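Local coordinates for protein xylooligosaccharide oxidase (Myceliophthora thermophila, PDB 5L6G) that oxidises the C1 hydroxyl of xylooligosaccharides and related sugars to lactones, using a bicovalently bound FAD and reducing molecular oxygen to hydrogen peroxide, at residues 37-42 against 47-52; 206-211 against 470-475; 456-461 against 482-487. All blocks are in the same frame, centred on the assembly; numbering follows the deposited sequence. Where two conformers were deposited one is given.

Contact 1 of 3, residues 37-42 against 47-52; sequences PVTARN and KTDASP
Thr39, on the short edge strand 38-39, and Asp49, in the last turn of helix 45-50, carry the whole contact, and they do so through one hydroxyl and one carboxylate. Along 47-52, Thr48 comes first, and its part is local: its carbonyl accepts from Ser51 N as the helix runs out. At Asp49 the helix turns its side chain to the strand. The carboxylate CG stands anti to the carbonyl carbon (chi1 -76°), which carries OD2 across to Thr39. There OG1 of Thr39 donates to OD2 of Asp49 over a short 2.5 Å, meeting the oxygen nearly along its C-O axis. The methyl of the threonine stays beside the bond, with Thr39 CG2 3.7 Å from Asp49 OD2. Strand 38-39 borders a small mixed sheet, pairing antiparallel with strand 63-65 through a backbone bond between Thr39 and Ile64; helix 45-50, lying between these two strands in sequence, is thus tied back to the sheet edge, and Asp49 also touches Ile64. The second carboxylate oxygen, OD1, is engaged by a salt bridge from Arg114, while the backbone carbonyl of Asp49 accepts from Lys90. With a hydroxyl donor on one oxygen and an arginine on the other, this buried carboxylate is fixed against rotation and probably kept ionised. Next in line, Ala50 lies against Ile64 and Pro61. Ser51 then leaves the helix; its side chain was deposited in two conformers, so a bond from its OG back to Thr48 O is doubtful.

Contact 2 of 3, residues 206-211 against 470-475; sequences LFWALR and LDRLRR
Trp208 and Arg472 meet face to face, and this stack makes up most of the contact. Both set CG anti to the backbone N (chi1 -179° in each), which turns the side chains across to each other. The guanidinium lies nearly flat on the indole, planes 15° apart, with Arg472 CZ 3.8 Å from the centroid of the Trp208 five-membered ring, a cation-pi interaction. Further back, Arg472 CD makes a CH-pi contact 3.7 Å from the centroid of the Trp208 six-membered ring. No polar bond links the two, NE1 of Trp208 and NH1 of Arg472 both being donors; Asp205 meets the charge with a salt bridge to NH2. The apolar share belongs to Leu473, whose CD2 touches both Trp208 CZ3 (3.6 Å) and Ala209 CB (3.9 Å). With an alanine at Trp208, the guanidinium would probably keep the Asp205 salt bridge but lose the flat surface that fixes its tilt, and a gap would open beside Leu473. The helix axes pass 10.3 Å apart at -121°, crossing helix 204-213 of the FAD-binding PCMH-type region with helix 470-480 of the berberine-like C-terminal region, a return of the C-terminus onto the flavin domain characteristic of berberine bridge enzyme-like oxidases.

Contact 3 of 3, residues 456-461 against 482-487; sequences LDRAEA and PTELFY
Arg458 runs out straight toward Glu484 and Tyr487, its CG anti to the backbone N (chi1 -171°) and the chain extended as far as NE, delivering the guanidinium well clear of helix 458-466. Glu484 sets CG beside its own backbone N (chi1 -56°) and stays extended beyond it, which carries the carboxylate in from the opposite direction. The two form a salt bridge at the edge of the guanidinium: Arg458 NH2 gives a hydrogen bond to Glu484 OE1 at 2.7 Å, nearly in line with the C-O bond and close to the guanidinium plane, the carboxylate plane being tilted from it. Tyr487 contributes an edge, not a face: its CE1 stands 3.5 Å from Arg458 NH1, over one face of the guanidinium, planes 82° apart. A water accepts from Arg458 NH1 and donates to Glu484 OE2 at 2.5 Å, a second route between the charges. A second water lies 2.9 Å from Tyr487 OH and takes a weak bond from Arg458 NH1. A type I turn from Glu484 to Tyr487, closed by a weak backbone bond, brings both residues to the same guanidinium, and the helix begins with Asp457 as N-cap, OD1 accepting from Glu460 N. Since NE of Arg458 also donates to Ala491 O, the guanidinium is bound on several sides, and the water-bridged ion pair pins the start of this helix to the loop after helix 470-480 at the surface.

How the contacts relate
Contacts 1 and 2 are buried, whereas contact 3 lies at the surface, but burial alone does not set the chemistry: contact 1 is buried yet polar. It rests on a single short hydrogen bond to a carboxylate whose other oxygen is in a salt bridge, contact 2 on a flat cation-pi stack with apolar filling, and contact 3 on an ion pair with bridging waters. Contact 1 is local, linking elements only a few residues apart, while contact 2 spans some 260 residues. Contacts 2 and 3 both draw on the C-terminal berberine-like region, where helices 458-466 and 470-480 follow one another; their centres are 14 Å apart and their segments alternate along the chain. Contact 1 stands apart, its centre 32 Å from that of contact 2.

Contact 1 of 3, residues 37-42 against 47-52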
# COMPACT_ATOMS: atom_id res chain seq x y z
N PRO A 37 2.62 8.90 27.04
CA PRO A 37 3.74 7.96 27.12
C PRO A 37 4.70 8.19 25.96
O PRO A 37 4.26 8.55 24.86
CB PRO A 37 3.06 6.58 27.01
CG PRO A 37 1.60 6.80 27.19
CD PRO A 37 1.34 8.22 26.76
N VAL A 38 5.99 7.99 26.20
CA VAL A 38 6.99 8.18 25.16
C VAL A 38 8.03 7.08 25.21
O VAL A 38 8.17 6.38 26.21
CB VAL A 38 7.71 9.56 25.27
CG1 VAL A 38 6.74 10.71 25.04
CG2 VAL A 38 8.47 9.71 26.58
N THR A 39 8.78 6.96 24.11
CA THR A 39 10.00 6.17 24.12
C THR A 39 11.17 7.15 24.28
O THR A 39 11.41 8.00 23.42
CB THR A 39 10.14 5.37 22.83
OG1 THR A 39 9.04 4.44 22.74
CG2 THR A 39 11.48 4.62 22.78
N ALA A 40 11.87 7.04 25.40
CA ALA A 40 12.98 7.93 25.71
C ALA A 40 14.14 7.71 24.74
O ALA A 40 14.37 6.58 24.29
CB ALA A 40 13.43 7.70 27.15
N ARG A 41 14.88 8.77 24.45
CA ARG A 41 16.05 8.70 23.55
C ARG A 41 17.10 7.70 24.05
O ARG A 41 17.68 6.97 23.26
CB ARG A 41 16.69 10.09 23.41
CG ARG A 41 17.77 10.20 22.34
CD ARG A 41 17.18 10.15 20.94
NE ARG A 41 18.19 10.24 19.88
CZ ARG A 41 18.99 9.23 19.51
NH1 ARG A 41 18.92 8.04 20.11
NH2 ARG A 41 19.88 9.42 18.54
N ASN A 42 17.30 7.66 25.36
CA ASN A 42 18.32 6.81 25.97
C ASN A 42 17.84 5.39 26.29
O ASN A 42 18.60 4.59 26.83
CB ASN A 42 18.84 7.49 27.25
CG ASN A 42 20.08 6.81 27.84
OD1 ASN A 42 20.18 6.62 29.05
ND2 ASN A 42 21.03 6.45 26.97
N LYS A 47 15.67 2.56 19.51
CA LYS A 47 16.20 1.93 18.31
C LYS A 47 15.08 1.20 17.57
O LYS A 47 14.88 1.40 16.38
CB LYS A 47 17.34 0.96 18.68
CG LYS A 47 18.00 0.25 17.51
CD LYS A 47 19.02 1.13 16.81
CE LYS A 47 19.60 0.41 15.60
NZ LYS A 47 20.38 1.33 14.72
N THR A 48 14.31 0.41 18.30
CA THR A 48 13.21 -0.34 17.72
C THR A 48 12.15 0.58 17.16
O THR A 48 11.78 0.47 16.00
CB THR A 48 12.57 -1.24 18.79
OG1 THR A 48 13.55 -2.16 19.26
CG2 THR A 48 11.38 -2.00 18.24
N ASP A 49 11.68 1.52 17.99
CA ASP A 49 10.59 2.41 17.56
C ASP A 49 10.99 3.34 16.42
O ASP A 49 10.17 3.65 15.56
CB ASP A 49 10.07 3.22 18.76
CG ASP A 49 9.19 2.39 19.69
OD1 ASP A 49 8.74 1.29 19.27
OD2 ASP A 49 8.92 2.83 20.83
N ALA A 50 12.24 3.78 16.41
CA ALA A 50 12.74 4.67 15.36
C ALA A 50 13.17 3.97 14.05
O ALA A 50 13.41 4.64 13.05
CB ALA A 50 13.90 5.50 15.90
N SER A 51 13.28 2.64 14.05
CA SER A 51 13.94 1.95 12.94
C SER A 51 13.02 1.78 11.73
O SER A 51 11.90 1.29 11.88
CB SER A 51 14.47 0.58 13.38
OG SER A 51 13.47 -0.15 14.08
N PRO A 52 13.50 2.15 10.53
CA PRO A 52 12.72 2.14 9.31
C PRO A 52 12.48 0.71 8.86
O PRO A 52 13.15 -0.19 9.32
CB PRO A 52 13.64 2.84 8.31
CG PRO A 52 15.00 2.45 8.75
CD PRO A 52 14.93 2.46 10.25

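Contact 2 of 3, residues 206-211 against 470-475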
# COMPACT_ATOMS: atom_id res chain seq x y z
N LEU A 206 -13.76 14.89 4.38
CA LEU A 206 -12.65 14.25 5.06
C LEU A 206 -12.66 12.76 4.76
O LEU A 206 -11.61 12.17 4.52
CB LEU A 206 -12.74 14.49 6.58
CG LEU A 206 -11.77 13.68 7.45
CD1 LEU A 206 -10.33 13.89 7.02
CD2 LEU A 206 -11.95 14.06 8.91
N PHE A 207 -13.84 12.15 4.76
CA PHE A 207 -13.95 10.74 4.45
C PHE A 207 -13.41 10.48 3.05
O PHE A 207 -12.64 9.55 2.82
CB PHE A 207 -15.39 10.28 4.56
CG PHE A 207 -15.54 8.80 4.66
CD1 PHE A 207 -14.83 8.09 5.61
CD2 PHE A 207 -16.38 8.12 3.81
CE1 PHE A 207 -14.96 6.71 5.72
CE2 PHE A 207 -16.52 6.74 3.92
CZ PHE A 207 -15.81 6.04 4.87
N TRP A 208 -13.79 11.34 2.11
CA TRP A 208 -13.25 11.29 0.75
C TRP A 208 -11.73 11.44 0.77
O TRP A 208 -11.02 10.61 0.21
CB TRP A 208 -13.92 12.38 -0.11
CG TRP A 208 -13.45 12.41 -1.54
CD1 TRP A 208 -13.98 11.73 -2.59
CD2 TRP A 208 -12.35 13.16 -2.07
NE1 TRP A 208 -13.29 12.01 -3.74
CE2 TRP A 208 -12.27 12.88 -3.44
CE3 TRP A 208 -11.42 14.04 -1.51
CZ2 TRP A 208 -11.31 13.45 -4.26
CZ3 TRP A 208 -10.47 14.61 -2.32
CH2 TRP A 208 -10.42 14.31 -3.68
N ALA A 209 -11.21 12.47 1.44
CA ALA A 209 -9.76 12.71 1.45
C ALA A 209 -8.97 11.56 2.12
O ALA A 209 -7.92 11.14 1.62
CB ALA A 209 -9.42 14.04 2.10
N LEU A 210 -9.50 11.02 3.21
CA LEU A 210 -8.86 9.90 3.90
C LEU A 210 -8.66 8.69 3.03
O LEU A 210 -7.67 7.96 3.19
CB LEU A 210 -9.69 9.43 5.10
CG LEU A 210 -9.76 10.34 6.32
CD1 LEU A 210 -10.69 9.71 7.35
CD2 LEU A 210 -8.37 10.57 6.89
N ARG A 211 -9.63 8.46 2.14
CA ARG A 211 -9.70 7.22 1.43
C ARG A 211 -8.89 7.27 0.15
O ARG A 211 -9.43 7.14 -0.95
CB ARG A 211 -11.17 6.83 1.20
CG ARG A 211 -11.67 6.15 2.46
CD ARG A 211 -13.12 6.31 2.73
NE ARG A 211 -14.01 5.76 1.73
CZ ARG A 211 -14.72 6.48 0.87
NH1 ARG A 211 -14.59 7.80 0.79
NH2 ARG A 211 -15.57 5.85 0.06
N LEU A 470 -6.02 15.68 -7.09
CA LEU A 470 -5.11 16.55 -6.38
C LEU A 470 -5.76 17.86 -5.98
O LEU A 470 -5.62 18.31 -4.85
CB LEU A 470 -3.85 16.84 -7.18
CG LEU A 470 -2.81 17.72 -6.49
CD1 LEU A 470 -2.42 17.13 -5.14
CD2 LEU A 470 -1.60 17.91 -7.39
N ASP A 471 -6.46 18.51 -6.91
CA ASP A 471 -6.94 19.87 -6.62
C ASP A 471 -7.90 19.89 -5.43
O ASP A 471 -7.77 20.72 -4.53
CB ASP A 471 -7.54 20.53 -7.87
CG ASP A 471 -6.46 21.02 -8.85
OD1 ASP A 471 -5.26 21.06 -8.47
OD2 ASP A 471 -6.80 21.38 -10.00
N ARG A 472 -8.84 18.96 -5.39
CA ARG A 472 -9.75 18.89 -4.26
C ARG A 472 -9.01 18.50 -2.97
O ARG A 472 -9.27 19.08 -1.91
CB ARG A 472 -10.88 17.90 -4.54
CG ARG A 472 -11.86 17.82 -3.39
CD ARG A 472 -13.01 16.92 -3.76
NE ARG A 472 -13.91 16.72 -2.63
CZ ARG A 472 -14.85 15.78 -2.59
NH1 ARG A 472 -15.00 14.94 -3.61
NH2 ARG A 472 -15.62 15.66 -1.52
N LEU A 473 -8.07 17.57 -3.07
CA LEU A 473 -7.22 17.23 -1.93
C LEU A 473 -6.51 18.46 -1.36
O LEU A 473 -6.41 18.58 -0.14
CB LEU A 473 -6.17 16.18 -2.28
CG LEU A 473 -6.67 14.73 -2.38
CD1 LEU A 473 -5.59 13.85 -2.95
CD2 LEU A 473 -7.11 14.22 -1.03
N ARG A 474 -5.99 19.32 -2.23
CA ARG A 474 -5.30 20.54 -1.77
C ARG A 474 -6.27 21.49 -1.06
O ARG A 474 -5.91 22.15 -0.08
CB ARG A 474 -4.62 21.25 -2.93
CG ARG A 474 -3.44 20.47 -3.49
CD ARG A 474 -2.60 21.30 -4.43
NE ARG A 474 -1.96 22.41 -3.72
CZ ARG A 474 -1.33 23.42 -4.31
NH1 ARG A 474 -1.24 23.48 -5.64
NH2 ARG A 474 -0.78 24.39 -3.58
N ARG A 475 -7.50 21.54 -1.54
CA ARG A 475 -8.51 22.39 -0.91
C ARG A 475 -8.85 21.89 0.48
O ARG A 475 -8.92 22.67 1.41
CB ARG A 475 -9.75 22.53 -1.78
CG ARG A 475 -9.49 23.33 -3.05
CD ARG A 475 -10.77 23.77 -3.73
NE ARG A 475 -11.56 22.62 -4.20
CZ ARG A 475 -11.39 21.99 -5.36
NH1 ARG A 475 -10.43 22.35 -6.21
NH2 ARG A 475 -12.19 20.97 -5.67

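Contact 3 of 3, residues 456-461 against 482-487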
# COMPACT_ATOMS: atom_id res chain seq x y z
N LEU A 456 10.85 11.21 -6.35
CA LEU A 456 9.95 12.22 -6.91
C LEU A 456 10.03 13.47 -6.05
O LEU A 456 9.92 13.37 -4.83
CB LEU A 456 8.51 11.74 -6.93
CG LEU A 456 8.26 10.35 -7.50
CD1 LEU A 456 6.87 9.87 -7.12
CD2 LEU A 456 8.48 10.32 -9.02
N ASP A 457 10.16 14.63 -6.68
CA ASP A 457 10.04 15.88 -5.92
C ASP A 457 8.59 16.08 -5.49
O ASP A 457 7.67 15.39 -5.96
CB ASP A 457 10.66 17.11 -6.62
CG ASP A 457 9.90 17.59 -7.86
OD1 ASP A 457 8.65 17.51 -7.94
OD2 ASP A 457 10.60 18.12 -8.75
N ARG A 458 8.39 16.98 -4.55
CA ARG A 458 7.09 17.15 -3.94
C ARG A 458 5.99 17.43 -4.96
O ARG A 458 4.93 16.81 -4.92
CB ARG A 458 7.12 18.25 -2.89
CG ARG A 458 5.85 18.30 -2.08
CD ARG A 458 5.98 19.23 -0.90
NE ARG A 458 4.75 19.22 -0.15
CZ ARG A 458 4.39 20.14 0.72
NH1 ARG A 458 5.17 21.19 0.97
NH2 ARG A 458 3.22 20.01 1.35
N ALA A 459 6.25 18.35 -5.89
CA ALA A 459 5.27 18.68 -6.92
C ALA A 459 4.91 17.48 -7.79
O ALA A 459 3.72 17.21 -8.03
CB ALA A 459 5.75 19.82 -7.80
N GLU A 460 5.93 16.75 -8.26
CA GLU A 460 5.65 15.62 -9.11
C GLU A 460 4.90 14.57 -8.33
O GLU A 460 3.94 14.01 -8.85
CB GLU A 460 6.91 15.01 -9.76
CG GLU A 460 6.52 13.96 -10.81
CD GLU A 460 7.68 13.24 -11.46
OE1 GLU A 460 8.85 13.45 -11.08
OE2 GLU A 460 7.40 12.42 -12.37
N ALA A 461 5.30 14.32 -7.08
CA ALA A 461 4.73 13.24 -6.29
C ALA A 461 3.21 13.41 -6.12
O ALA A 461 2.42 12.48 -6.39
CB ALA A 461 5.42 13.14 -4.94
N PRO A 482 -3.98 23.59 7.59
CA PRO A 482 -3.35 24.72 6.91
C PRO A 482 -1.90 24.99 7.30
O PRO A 482 -1.15 25.54 6.49
CB PRO A 482 -4.21 25.92 7.34
CG PRO A 482 -4.82 25.50 8.63
CD PRO A 482 -5.10 24.02 8.44
N THR A 483 -1.52 24.65 8.53
CA THR A 483 -0.13 24.85 8.95
C THR A 483 0.77 23.67 8.56
O THR A 483 1.97 23.71 8.79
CB THR A 483 0.00 25.11 10.47
OG1 THR A 483 -0.21 23.89 11.18
CG2 THR A 483 -0.99 26.15 10.94
N GLU A 484 0.20 22.63 7.96
CA GLU A 484 0.95 21.45 7.56
C GLU A 484 1.69 20.82 8.72
O GLU A 484 2.88 20.48 8.63
CB GLU A 484 1.93 21.76 6.43
CG GLU A 484 1.27 22.38 5.20
CD GLU A 484 2.23 22.47 4.05
OE1 GLU A 484 2.62 21.41 3.52
OE2 GLU A 484 2.62 23.58 3.69
N LEU A 485 0.98 20.67 9.82
CA LEU A 485 1.53 19.95 10.95
C LEU A 485 1.98 18.55 10.57
O LEU A 485 3.00 18.07 11.06
CB LEU A 485 0.51 19.86 12.09
CG LEU A 485 1.05 19.19 13.35
CD1 LEU A 485 2.08 20.10 14.00
CD2 LEU A 485 -0.05 18.88 14.34
N PHE A 486 1.21 17.90 9.70
CA PHE A 486 1.50 16.53 9.29
C PHE A 486 2.40 16.43 8.06
O PHE A 486 2.35 15.45 7.33
CB PHE A 486 0.18 15.78 9.06
CG PHE A 486 -0.69 15.75 10.28
CD1 PHE A 486 -0.24 15.16 11.46
CD2 PHE A 486 -1.96 16.31 10.27
CE1 PHE A 486 -1.04 15.12 12.60
CE2 PHE A 486 -2.76 16.27 11.40
CZ PHE A 486 -2.30 15.68 12.56
N TYR A 487 3.26 17.42 7.89
CA TYR A 487 4.13 17.53 6.74
C TYR A 487 5.04 16.34 6.62
O TYR A 487 5.55 15.82 7.60
CB TYR A 487 4.98 18.81 6.85
CG TYR A 487 6.05 18.87 5.80
CD1 TYR A 487 5.76 19.31 4.53
CD2 TYR A 487 7.34 18.38 6.06
CE1 TYR A 487 6.72 19.33 3.54
CE2 TYR A 487 8.32 18.40 5.07
CZ TYR A 487 8.00 18.86 3.81
OH TYR A 487 8.94 18.88 2.80
O HOH W 1 4.13 23.57 1.64
O HOH W 2 8.52 20.96 0.80